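Local atomic coordinates of conserved hypothetical protein (Streptococcus pneumoniae, PDB entry 4QDY), a protein that is of unknown function but carries two YbbR domains, beta-rich modules joined in tandem in a single chain. Residues E7-T12 / A43-L48; I73-S78 / I95-G100; I137-E142 / L180-T185; I150-P155 / G166-Q171. All blocks are in the same frame, centred on the assembly; numbering follows the deposited sequence.

Contact 1. Residues E7-T12 / A43-L48. With SO4 (sulfate ion), chain D.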
loop_
_atom_site.group_PDB
_atom_site.type_symbol
_atom_site.label_atom_id
_atom_site.label_comp_id
_atom_site.label_asym_id
_atom_site.label_seq_id
_atom_site.Cartn_x
_atom_site.Cartn_y
_atom_site.Cartn_z
ATOM N N GLU A 7 34.422 -11.770 11.711
ATOM C CA GLU A 7 33.463 -10.940 12.434
ATOM C C GLU A 7 32.893 -9.828 11.543
ATOM O O GLU A 7 33.639 -8.970 11.063
ATOM C CB GLU A 7 34.134 -10.323 13.677
ATOM N N THR A 8 31.566 -9.853 11.331
ATOM C CA THR A 8 30.840 -8.835 10.561
ATOM C C THR A 8 29.616 -8.394 11.380
ATOM O O THR A 8 29.200 -9.101 12.301
ATOM C CB THR A 8 30.457 -9.333 9.151
ATOM O OG1 THR A 8 30.097 -8.216 8.340
ATOM C CG2 THR A 8 29.328 -10.337 9.157
ATOM N N TYR A 9 29.047 -7.233 11.039
ATOM C CA TYR A 9 27.890 -6.680 11.739
ATOM C C TYR A 9 26.660 -6.680 10.832
ATOM O O TYR A 9 26.792 -6.720 9.606
ATOM C CB TYR A 9 28.200 -5.261 12.234
ATOM C CG TYR A 9 29.257 -5.226 13.316
ATOM C CD1 TYR A 9 30.611 -5.186 12.997
ATOM C CD2 TYR A 9 28.903 -5.230 14.663
ATOM C CE1 TYR A 9 31.589 -5.166 13.991
ATOM C CE2 TYR A 9 29.871 -5.197 15.664
ATOM C CZ TYR A 9 31.214 -5.169 15.324
ATOM O OH TYR A 9 32.171 -5.136 16.311
ATOM N N THR A 10 25.464 -6.665 11.443
ATOM C CA THR A 10 24.196 -6.678 10.712
ATOM C C THR A 10 23.162 -5.772 11.416
ATOM O O THR A 10 23.271 -5.498 12.615
ATOM C CB THR A 10 23.653 -8.126 10.550
ATOM O OG1 THR A 10 22.550 -8.129 9.645
ATOM C CG2 THR A 10 23.264 -8.795 11.875
ATOM N N ASN A 11 22.172 -5.303 10.638
ATOM C CA ASN A 11 21.064 -4.459 11.082
ATOM C C ASN A 11 19.916 -4.565 10.100
ATOM O O ASN A 11 20.132 -4.474 8.890
ATOM C CB ASN A 11 21.495 -2.998 11.246
ATOM N N THR A 12 18.700 -4.776 10.614
ATOM C CA THR A 12 17.508 -4.844 9.777
ATOM C C THR A 12 16.873 -3.462 9.796
ATOM O O THR A 12 16.420 -3.001 10.845
ATOM C CB THR A 12 16.546 -5.963 10.217
ATOM O OG1 THR A 12 16.158 -5.739 11.570
ATOM C CG2 THR A 12 17.151 -7.349 10.073
ATOM N N ALA A 43 31.291 -5.089 7.516
ATOM C CA ALA A 43 32.319 -4.959 8.551
ATOM C C ALA A 43 32.432 -3.512 9.045
ATOM O O ALA A 43 32.813 -3.291 10.196
ATOM C CB ALA A 43 33.659 -5.432 8.016
ATOM N N ASN A 44 32.109 -2.535 8.175
ATOM C CA ASN A 44 32.150 -1.107 8.489
ATOM C C ASN A 44 30.844 -0.716 9.196
ATOM O O ASN A 44 29.788 -0.628 8.559
ATOM C CB ASN A 44 32.390 -0.278 7.210
ATOM C CG ASN A 44 32.526 1.224 7.384
ATOM O OD1 ASN A 44 32.528 1.775 8.493
ATOM N ND2 ASN A 44 32.674 1.927 6.273
ATOM N N ARG A 45 30.928 -0.518 10.526
ATOM C CA ARG A 45 29.803 -0.162 11.401
ATOM C C ARG A 45 29.281 1.240 11.118
ATOM O O ARG A 45 28.082 1.481 11.254
ATOM C CB ARG A 45 30.211 -0.248 12.880
ATOM C CG ARG A 45 30.702 -1.614 13.323
ATOM C CD ARG A 45 31.058 -1.649 14.795
ATOM N NE ARG A 45 29.884 -1.526 15.660
ATOM C CZ ARG A 45 29.923 -1.567 16.988
ATOM N NH1 ARG A 45 31.078 -1.734 17.622
ATOM N NH2 ARG A 45 28.807 -1.448 17.694
ATOM N N LEU A 46 30.187 2.163 10.754
ATOM C CA LEU A 46 29.898 3.569 10.470
ATOM C C LEU A 46 29.006 3.714 9.229
ATOM O O LEU A 46 28.017 4.447 9.293
ATOM C CB LEU A 46 31.201 4.371 10.280
ATOM C CG LEU A 46 32.066 4.677 11.519
ATOM C CD1 LEU A 46 32.730 3.425 12.094
ATOM C CD2 LEU A 46 33.170 5.612 11.154
ATOM N N SER A 47 29.334 3.009 8.119
ATOM C CA SER A 47 28.539 3.045 6.882
ATOM C C SER A 47 27.188 2.378 7.099
ATOM O O SER A 47 26.192 2.815 6.530
ATOM C CB SER A 47 29.277 2.370 5.728
ATOM O OG SER A 47 29.491 0.988 5.965
ATOM N N LEU A 48 27.169 1.328 7.938
ATOM C CA LEU A 48 25.990 0.559 8.317
ATOM C C LEU A 48 25.015 1.450 9.098
ATOM O O LEU A 48 23.813 1.432 8.826
ATOM C CB LEU A 48 26.446 -0.649 9.159
ATOM C CG LEU A 48 25.463 -1.795 9.390
ATOM C CD1 LEU A 48 25.261 -2.600 8.122
ATOM C CD2 LEU A 48 26.006 -2.749 10.428
HETATM S S SO4 D . 34.764 -3.054 15.852
HETATM O O1 SO4 D . 33.935 -2.061 16.532
HETATM O O2 SO4 D . 36.148 -2.587 15.804
HETATM O O3 SO4 D . 34.715 -4.319 16.586
HETATM O O4 SO4 D . 34.269 -3.250 14.491
#

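Contact 2. Residues I73-S78 / I95-G100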
loop_
_atom_site.group_PDB
_atom_site.type_symbol
_atom_site.label_atom_id
_atom_site.label_comp_id
_atom_site.label_asym_id
_atom_site.label_seq_id
_atom_site.Cartn_x
_atom_site.Cartn_y
_atom_site.Cartn_z
ATOM N N ILE A 73 0.652 -10.038 -10.938
ATOM C CA ILE A 73 2.024 -10.513 -11.202
ATOM C C ILE A 73 2.927 -10.250 -9.968
ATOM O O ILE A 73 2.645 -9.338 -9.188
ATOM C CB ILE A 73 2.603 -9.816 -12.488
ATOM C CG1 ILE A 73 3.922 -10.482 -12.982
ATOM C CG2 ILE A 73 2.725 -8.276 -12.335
ATOM C CD1 ILE A 73 4.549 -9.933 -14.292
ATOM N N GLU A 74 4.003 -11.050 -9.798
ATOM C CA GLU A 74 4.975 -10.819 -8.727
ATOM C C GLU A 74 6.274 -10.334 -9.378
ATOM O O GLU A 74 6.732 -10.921 -10.364
ATOM C CB GLU A 74 5.197 -12.032 -7.801
ATOM C CG GLU A 74 5.757 -13.298 -8.430
ATOM C CD GLU A 74 6.209 -14.357 -7.440
ATOM O OE1 GLU A 74 6.167 -14.098 -6.215
ATOM O OE2 GLU A 74 6.654 -15.433 -7.896
ATOM N N VAL A 75 6.825 -9.220 -8.866
ATOM C CA VAL A 75 8.018 -8.593 -9.439
ATOM C C VAL A 75 9.176 -8.567 -8.413
ATOM O O VAL A 75 8.944 -8.304 -7.229
ATOM C CB VAL A 75 7.735 -7.160 -9.975
ATOM C CG1 VAL A 75 6.914 -7.212 -11.258
ATOM C CG2 VAL A 75 7.070 -6.263 -8.927
ATOM N N PRO A 76 10.431 -8.826 -8.862
ATOM C CA PRO A 76 11.563 -8.799 -7.923
ATOM C C PRO A 76 11.977 -7.375 -7.581
ATOM O O PRO A 76 12.009 -6.512 -8.458
ATOM C CB PRO A 76 12.684 -9.531 -8.680
ATOM C CG PRO A 76 12.071 -10.021 -9.966
ATOM C CD PRO A 76 10.887 -9.159 -10.225
ATOM N N LEU A 77 12.285 -7.133 -6.302
ATOM C CA LEU A 77 12.720 -5.822 -5.829
ATOM C C LEU A 77 14.225 -5.649 -6.046
ATOM O O LEU A 77 14.978 -6.617 -5.908
ATOM C CB LEU A 77 12.369 -5.616 -4.341
ATOM C CG LEU A 77 10.896 -5.709 -3.914
ATOM C CD1 LEU A 77 10.758 -5.456 -2.430
ATOM C CD2 LEU A 77 10.023 -4.716 -4.663
ATOM N N SER A 78 14.663 -4.423 -6.382
ATOM C CA SER A 78 16.080 -4.125 -6.606
ATOM C C SER A 78 16.608 -3.116 -5.596
ATOM O O SER A 78 15.911 -2.157 -5.267
ATOM C CB SER A 78 16.303 -3.589 -8.018
ATOM O OG SER A 78 15.930 -4.544 -8.997
ATOM N N ILE A 95 7.396 -8.638 -4.515
ATOM C CA ILE A 95 6.081 -8.118 -4.115
ATOM C C ILE A 95 5.042 -8.543 -5.164
ATOM O O ILE A 95 5.375 -8.659 -6.343
ATOM C CB ILE A 95 6.059 -6.572 -3.881
ATOM C CG1 ILE A 95 6.377 -5.759 -5.172
ATOM C CG2 ILE A 95 6.968 -6.183 -2.699
ATOM C CD1 ILE A 95 6.109 -4.237 -5.109
ATOM N N THR A 96 3.793 -8.777 -4.728
ATOM C CA THR A 96 2.685 -9.172 -5.608
ATOM C C THR A 96 1.874 -7.922 -5.943
ATOM O O THR A 96 1.370 -7.255 -5.040
ATOM C CB THR A 96 1.834 -10.268 -4.947
ATOM O OG1 THR A 96 2.684 -11.357 -4.585
ATOM C CG2 THR A 96 0.695 -10.758 -5.849
ATOM N N VAL A 97 1.764 -7.597 -7.240
ATOM C CA VAL A 97 1.058 -6.399 -7.690
ATOM C C VAL A 97 -0.098 -6.781 -8.633
ATOM O O VAL A 97 0.097 -7.569 -9.562
ATOM C CB VAL A 97 2.034 -5.406 -8.389
ATOM C CG1 VAL A 97 1.325 -4.117 -8.785
ATOM C CG2 VAL A 97 3.239 -5.085 -7.508
ATOM N N LYS A 98 -1.290 -6.196 -8.388
ATOM C CA LYS A 98 -2.486 -6.333 -9.223
ATOM C C LYS A 98 -2.568 -5.101 -10.121
ATOM O O LYS A 98 -2.995 -4.033 -9.669
ATOM C CB LYS A 98 -3.759 -6.525 -8.371
ATOM C CG LYS A 98 -5.048 -6.658 -9.190
ATOM C CD LYS A 98 -6.294 -6.650 -8.317
ATOM C CE LYS A 98 -7.558 -6.679 -9.143
ATOM N NZ LYS A 98 -8.774 -6.627 -8.290
ATOM N N ILE A 99 -2.102 -5.232 -11.369
ATOM C CA ILE A 99 -2.104 -4.127 -12.327
ATOM C C ILE A 99 -3.426 -4.167 -13.094
ATOM O O ILE A 99 -3.725 -5.153 -13.767
ATOM C CB ILE A 99 -0.868 -4.176 -13.272
ATOM C CG1 ILE A 99 0.449 -4.337 -12.468
ATOM C CG2 ILE A 99 -0.834 -2.940 -14.192
ATOM C CD1 ILE A 99 1.716 -4.660 -13.287
ATOM N N GLY A 100 -4.211 -3.109 -12.950
ATOM C CA GLY A 100 -5.495 -2.955 -13.621
ATOM C C GLY A 100 -5.573 -1.631 -14.349
ATOM O O GLY A 100 -4.830 -0.705 -14.016
#

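Contact 3. Residues I137-E142 / L180-T185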
loop_
_atom_site.group_PDB
_atom_site.type_symbol
_atom_site.label_atom_id
_atom_site.label_comp_id
_atom_site.label_asym_id
_atom_site.label_seq_id
_atom_site.Cartn_x
_atom_site.Cartn_y
_atom_site.Cartn_z
ATOM N N ILE A 137 -14.022 8.547 -7.470
ATOM C CA ILE A 137 -13.281 7.371 -7.040
ATOM C C ILE A 137 -12.424 6.875 -8.203
ATOM O O ILE A 137 -12.930 6.695 -9.308
ATOM C CB ILE A 137 -14.207 6.235 -6.489
ATOM C CG1 ILE A 137 -15.160 6.705 -5.360
ATOM C CG2 ILE A 137 -13.396 5.040 -6.020
ATOM C CD1 ILE A 137 -16.471 7.382 -5.788
ATOM N N THR A 138 -11.133 6.649 -7.939
ATOM C CA THR A 138 -10.173 6.131 -8.908
ATOM C C THR A 138 -9.711 4.752 -8.423
ATOM O O THR A 138 -9.334 4.605 -7.257
ATOM C CB THR A 138 -9.010 7.121 -9.101
ATOM O OG1 THR A 138 -9.533 8.418 -9.403
ATOM C CG2 THR A 138 -8.050 6.686 -10.197
ATOM N N SER A 139 -9.772 3.746 -9.311
ATOM C CA SER A 139 -9.373 2.357 -9.050
ATOM C C SER A 139 -9.356 1.568 -10.361
ATOM O O SER A 139 -9.404 2.172 -11.437
ATOM C CB SER A 139 -10.322 1.710 -8.036
ATOM O OG SER A 139 -9.881 0.425 -7.636
ATOM N N ASP A 140 -9.275 0.228 -10.282
ATOM C CA ASP A 140 -9.378 -0.643 -11.449
ATOM C C ASP A 140 -10.874 -0.860 -11.717
ATOM O O ASP A 140 -11.677 -0.607 -10.818
ATOM C CB ASP A 140 -8.596 -1.958 -11.246
ATOM C CG ASP A 140 -8.962 -2.761 -10.010
ATOM O OD1 ASP A 140 -10.138 -3.170 -9.891
ATOM O OD2 ASP A 140 -8.048 -3.077 -9.218
ATOM N N GLN A 141 -11.260 -1.296 -12.927
ATOM C CA GLN A 141 -12.671 -1.485 -13.274
ATOM C C GLN A 141 -13.333 -2.600 -12.420
ATOM O O GLN A 141 -14.518 -2.481 -12.093
ATOM C CB GLN A 141 -12.820 -1.817 -14.773
ATOM C CG GLN A 141 -14.262 -1.778 -15.295
ATOM C CD GLN A 141 -14.903 -0.417 -15.151
ATOM O OE1 GLN A 141 -14.440 0.586 -15.707
ATOM N NE2 GLN A 141 -16.006 -0.361 -14.422
ATOM N N GLU A 142 -12.562 -3.647 -12.045
ATOM C CA GLU A 142 -13.028 -4.804 -11.268
ATOM C C GLU A 142 -13.544 -4.383 -9.881
ATOM O O GLU A 142 -14.677 -4.720 -9.533
ATOM C CB GLU A 142 -11.922 -5.873 -11.093
ATOM C CG GLU A 142 -11.188 -6.305 -12.356
ATOM C CD GLU A 142 -10.052 -5.394 -12.784
ATOM O OE1 GLU A 142 -9.021 -5.358 -12.072
ATOM O OE2 GLU A 142 -10.167 -4.758 -13.856
ATOM N N LEU A 180 -12.448 -1.265 0.025
ATOM C CA LEU A 180 -11.870 -1.641 -1.265
ATOM C C LEU A 180 -10.657 -0.766 -1.644
ATOM O O LEU A 180 -10.644 0.421 -1.302
ATOM C CB LEU A 180 -12.950 -1.524 -2.362
ATOM C CG LEU A 180 -14.208 -2.400 -2.206
ATOM C CD1 LEU A 180 -15.262 -2.013 -3.201
ATOM C CD2 LEU A 180 -13.890 -3.885 -2.335
ATOM N N PRO A 181 -9.643 -1.331 -2.366
ATOM C CA PRO A 181 -8.479 -0.515 -2.763
ATOM C C PRO A 181 -8.863 0.489 -3.858
ATOM O O PRO A 181 -8.968 0.149 -5.041
ATOM C CB PRO A 181 -7.457 -1.547 -3.250
ATOM C CG PRO A 181 -8.251 -2.728 -3.639
ATOM C CD PRO A 181 -9.516 -2.728 -2.840
ATOM N N ALA A 182 -9.115 1.734 -3.430
ATOM C CA ALA A 182 -9.536 2.833 -4.291
ATOM C C ALA A 182 -9.091 4.185 -3.731
ATOM O O ALA A 182 -8.988 4.345 -2.513
ATOM C CB ALA A 182 -11.046 2.807 -4.439
ATOM N N VAL A 183 -8.836 5.155 -4.628
ATOM C CA VAL A 183 -8.414 6.519 -4.292
ATOM C C VAL A 183 -9.633 7.436 -4.450
ATOM O O VAL A 183 -10.182 7.544 -5.547
ATOM C CB VAL A 183 -7.205 6.977 -5.155
ATOM C CG1 VAL A 183 -6.769 8.393 -4.792
ATOM C CG2 VAL A 183 -6.034 6.011 -5.020
ATOM N N ILE A 184 -10.061 8.080 -3.357
ATOM C CA ILE A 184 -11.243 8.945 -3.364
ATOM C C ILE A 184 -10.804 10.412 -3.360
ATOM O O ILE A 184 -9.859 10.774 -2.657
ATOM C CB ILE A 184 -12.162 8.614 -2.155
ATOM C CG1 ILE A 184 -12.448 7.092 -2.102
ATOM C CG2 ILE A 184 -13.471 9.440 -2.192
ATOM C CD1 ILE A 184 -13.170 6.606 -0.933
ATOM N N THR A 185 -11.491 11.245 -4.163
ATOM C CA THR A 185 -11.233 12.679 -4.271
ATOM C C THR A 185 -12.579 13.424 -4.080
ATOM O O THR A 185 -13.493 13.234 -4.888
ATOM C CB THR A 185 -10.534 13.015 -5.595
ATOM O OG1 THR A 185 -9.380 12.186 -5.732
ATOM C CG2 THR A 185 -10.126 14.479 -5.686
#

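Contact 4. Residues I150-P155 / G166-Q171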
loop_
_atom_site.group_PDB
_atom_site.type_symbol
_atom_site.label_atom_id
_atom_site.label_comp_id
_atom_site.label_asym_id
_atom_site.label_seq_id
_atom_site.Cartn_x
_atom_site.Cartn_y
_atom_site.Cartn_z
ATOM N N ILE A 150 -19.988 4.876 -0.227
ATOM C CA ILE A 150 -18.856 5.685 0.215
ATOM C C ILE A 150 -19.177 6.069 1.648
ATOM O O ILE A 150 -20.285 6.541 1.908
ATOM C CB ILE A 150 -18.564 6.902 -0.721
ATOM C CG1 ILE A 150 -18.452 6.503 -2.221
ATOM C CG2 ILE A 150 -17.356 7.732 -0.242
ATOM C CD1 ILE A 150 -17.350 5.476 -2.608
ATOM N N ILE A 151 -18.263 5.807 2.587
ATOM C CA ILE A 151 -18.556 6.093 3.989
ATOM C C ILE A 151 -17.622 7.185 4.532
ATOM O O ILE A 151 -16.427 7.208 4.239
ATOM C CB ILE A 151 -18.502 4.833 4.904
ATOM C CG1 ILE A 151 -17.124 4.113 4.860
ATOM C CG2 ILE A 151 -19.658 3.877 4.557
ATOM C CD1 ILE A 151 -16.897 3.002 5.902
ATOM N N ALA A 152 -18.210 8.097 5.320
ATOM C CA ALA A 152 -17.522 9.174 6.023
ATOM C C ALA A 152 -17.425 8.780 7.491
ATOM O O ALA A 152 -18.204 9.236 8.335
ATOM C CB ALA A 152 -18.255 10.495 5.819
ATOM N N VAL A 153 -16.510 7.837 7.763
ATOM C CA VAL A 153 -16.287 7.212 9.066
ATOM C C VAL A 153 -15.515 8.186 9.998
ATOM O O VAL A 153 -14.497 8.764 9.610
ATOM C CB VAL A 153 -15.553 5.838 8.916
ATOM C CG1 VAL A 153 -14.268 5.935 8.091
ATOM C CG2 VAL A 153 -15.302 5.163 10.263
ATOM N N LEU A 154 -16.039 8.356 11.228
ATOM C CA LEU A 154 -15.458 9.175 12.293
ATOM C C LEU A 154 -14.165 8.517 12.803
ATOM O O LEU A 154 -14.198 7.316 13.095
ATOM C CB LEU A 154 -16.490 9.350 13.435
ATOM C CG LEU A 154 -16.050 10.065 14.729
ATOM C CD1 LEU A 154 -15.796 11.543 14.505
ATOM C CD2 LEU A 154 -17.101 9.924 15.802
ATOM N N PRO A 155 -13.024 9.253 12.917
ATOM C CA PRO A 155 -11.785 8.622 13.410
ATOM C C PRO A 155 -11.976 8.002 14.797
ATOM O O PRO A 155 -12.672 8.572 15.640
ATOM C CB PRO A 155 -10.788 9.785 13.451
ATOM C CG PRO A 155 -11.310 10.764 12.467
ATOM C CD PRO A 155 -12.796 10.677 12.598
ATOM N N GLY A 166 -15.669 18.439 12.300
ATOM C CA GLY A 166 -14.307 18.041 11.965
ATOM C C GLY A 166 -14.182 17.195 10.717
ATOM O O GLY A 166 -15.168 16.632 10.230
ATOM N N SER A 167 -12.947 17.098 10.201
ATOM C CA SER A 167 -12.626 16.329 9.005
ATOM C C SER A 167 -12.608 14.838 9.313
ATOM O O SER A 167 -11.955 14.401 10.268
ATOM C CB SER A 167 -11.285 16.767 8.426
ATOM O OG SER A 167 -11.323 18.134 8.053
ATOM N N VAL A 168 -13.357 14.065 8.513
ATOM C CA VAL A 168 -13.464 12.611 8.635
ATOM C C VAL A 168 -13.035 11.979 7.295
ATOM O O VAL A 168 -13.434 12.482 6.239
ATOM C CB VAL A 168 -14.873 12.118 9.086
ATOM C CG1 VAL A 168 -15.197 12.574 10.505
ATOM C CG2 VAL A 168 -15.975 12.537 8.112
ATOM N N PRO A 169 -12.225 10.893 7.302
ATOM C CA PRO A 169 -11.805 10.290 6.025
ATOM C C PRO A 169 -12.948 9.587 5.291
ATOM O O PRO A 169 -13.912 9.140 5.916
ATOM C CB PRO A 169 -10.747 9.272 6.449
ATOM C CG PRO A 169 -11.083 8.924 7.848
ATOM C CD PRO A 169 -11.635 10.178 8.455
ATOM N N LEU A 170 -12.828 9.498 3.959
ATOM C CA LEU A 170 -13.795 8.836 3.089
ATOM C C LEU A 170 -13.243 7.488 2.628
ATOM O O LEU A 170 -12.099 7.417 2.178
ATOM C CB LEU A 170 -14.155 9.723 1.884
ATOM C CG LEU A 170 -15.021 10.958 2.176
ATOM C CD1 LEU A 170 -14.914 11.974 1.072
ATOM C CD2 LEU A 170 -16.474 10.579 2.423
ATOM N N GLN A 171 -14.053 6.421 2.771
ATOM C CA GLN A 171 -13.707 5.047 2.384
ATOM C C GLN A 171 -14.753 4.449 1.439
ATOM O O GLN A 171 -15.944 4.718 1.591
ATOM C CB GLN A 171 -13.565 4.136 3.616
ATOM C CG GLN A 171 -12.402 4.467 4.545
ATOM C CD GLN A 171 -12.332 3.542 5.740
ATOM O OE1 GLN A 171 -13.347 3.111 6.304
ATOM N NE2 GLN A 171 -11.124 3.272 6.199
#

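Contact 1. Residues E7-T12 / A43-L48
Tyr9 opens strand 9-21 and meets Arg45 and Leu48 in the first turn of an N-capped helix, 45-52, at the surface of the first YbbR domain. The aromatic contact is a stack: the Arg45 guanidinium lies flat on the Tyr9 ring, planes 9° apart and centres 4.5 Å apart. Closer to the ring centre comes a CH-pi contact, with Arg45 CD 3.7 Å from the centroid and over the same face. The bend of Arg45 at chi3 (69°) swings NE over the CE2 side of the ring. Leu48, the buried member, adds apolar packing: its CD2 rests 3.8 Å from Tyr9 CB; Leu40 and Leu86 touch Leu48 as well. Polar bonds within 43-48 shape the helix start. Asn44 OD1 accepts weakly from the backbone N of Leu46 and Ser47, while Ser47 OG returns a bond to Asn44 O. No hydrogen bond links the two segments directly, although Tyr9 pairs by its backbone with Gly42. A sulfate ion, probably from the crystallisation liquor, bridges them instead: Tyr9 OH donates to its O3 at 2.7 Å, and Arg45 NH1 donates to its O1, at the guanidinium edge, at 3.1 Å.

Contact 2. Residues I73-S78 / I95-G100
Val75, Leu77 and Ile95 make the apolar centre. Ile95 CG1 sits between its backbone N and carbonyl carbon (chi1 63°), where it meets Val75 CG2 at 3.9 Å. Leu77 crosses Ile95 at about a right angle, its CD2 3.8 Å from Ile95 CG1 and its CD1 against Ile95 CG2. Farther along the same face Val75 CG2 reaches Val97 CG2 more loosely, at 4.3 Å, and Ile73 CG2 abuts Ile99 CD1 at 3.9 Å. Ile18 from strand 9-21 packs on both Leu77 and Ile95, and Leu65 on Val75 and Val97, so this side of the strands faces the domain interior.

The segments belong to the beta hairpin of strands 71-80 and 87-113; the directions of 73-76 and 95-100 make 134°. Ile73 with Val97 and Val75 with Ile95 are antiparallel hydrogen-bonded pairs, each closed by two backbone bonds; Val97 N to Ile73 O, at 2.8 Å, is an example. Glu74 and Thr96 form the non-hydrogen-bonded pair between them, and Glu74 CA sends a CA-H...O contact of 3.2 Å to Ile95 O.

Glu74 and Thr96 carry their side chains on the opposite face. They meet lightly, Glu74 CB lying 4.1 Å from Thr96 OG1. Here the second subunit approaches: its Ser167 packs on Glu74 and its Pro169 on Thr96. Glu74 OE2 also lies close to OD2 of Asp188 of that subunit, a like-charge approach that might favour protonation of one of the two carboxylates.

Contact 3. Residues I137-E142 / L180-T185
Ser139 and Pro181 meet through a flat carbonyl group: Ser139 OG donates to Pro181 O at 2.8 Å, lying in the carbonyl plane with a C=O...donor angle of 154°. Ser139 OG stands anti to the backbone N (chi1 -173°), beside its own carbonyl carbon, and there meets Pro181 O. The strands present two faces. On one, Ile137 CG2 touches Ala182 CB at 3.6 Å, and Ile137 CG1 lies 4.3 Å from Ile184 CG1; on this side Leu170 and Ala172 pack on Ile184. The other face carries Thr138 and Val183, with Lys102 touching the threonine and Phe28 the valine.

The backbone pairing is short and antiparallel. Thr138 and Val183 form its hydrogen-bonded pair through two reciprocal bonds of 2.7 Å, Thr138 N to Val183 O and Val183 N to Thr138 O. Ile137 and Ile184 make the adjoining non-hydrogen-bonded pair. At Ser139 the chain turns a corner out of strand 135-138 and enters helix 141-145, whose N-cap is Asp140; Asp140 OD1 accepts from the backbone N of Thr143.

Ser139 OG is hydrogen-bonded to Thr143 OG1 as well. Since it gives its proton to Pro181 O, it probably acts as acceptor in this second bond, so one buried hydroxyl is satisfied on both counts and ties the corner to the helix and to 180-185.

Contact 4. Residues I150-P155 / G166-Q171
Ile151 and Gln171 form an antiparallel hydrogen-bonded pair, Ile151 N giving to Gln171 O at 2.7 Å and Gln171 N giving back to Ile151 O. The directions of 150-153 and 166-171 make 158°. The side chains of the pair share one face with that of Val153. Gln171 CG lies anti to the carbonyl carbon (chi1 -66°) and the chain runs on extended. Its OE1 comes 3.5 Å from Val153 CG1 and lies next to Ile151 CD1. On the other face Ala152 CB touches two partners, Val168 CG2 and Leu170 CD2, each at 3.8 Å. Ile150 crosses Leu170 at about a right angle, its CG2 4.0 Å from Leu170 CD2.

This is the beta hairpin 149-153 with 164-173 of the second YbbR domain, and its regular pairing lapses at Pro169. Val153 N reaches Pro169 O only in a weak, bent bond. Proline has no N-H to give back, and Val153 O instead faces carbon: Pro169 CD and Val168 CB are each 3.4 Å from it. Beyond this point Leu154 and Pro155 meet the partner strand by side-chain packing. Pro155 CD sits 3.7 Å from Val168 CG1, and Pro155 CG lies against Pro169 CD.

Met191 of strand 183-196 packs on both Leu154 and Val168, while Val135 of strand 135-138 touches Ile150 and Leu170, so the Ala152 side is buried within the domain. Gln171 also packs on Thr72 of the second subunit.

The four contacts follow the chain through two YbbR domains. Contacts 1 and 2 belong to the first, their centres 30 Å apart, with contact 1 at its far end; contacts 3 and 4 belong to the second, centres 16 Å apart, and the hairpin of contact 4 falls between the two segments of contact 3. Strand 87-113 runs from one domain into the other, pairing with 71-80 and then with 135-138 and 149-153. At this junction contacts 2 and 3 touch, Lys98 CE lying 3.5 Å from Glu142 OE1. Contacts 3 and 4 meet where Ile184 CD1 packs on Leu170 O. Contacts 2 and 4 both reach the second subunit, so both domains join the packing between chains.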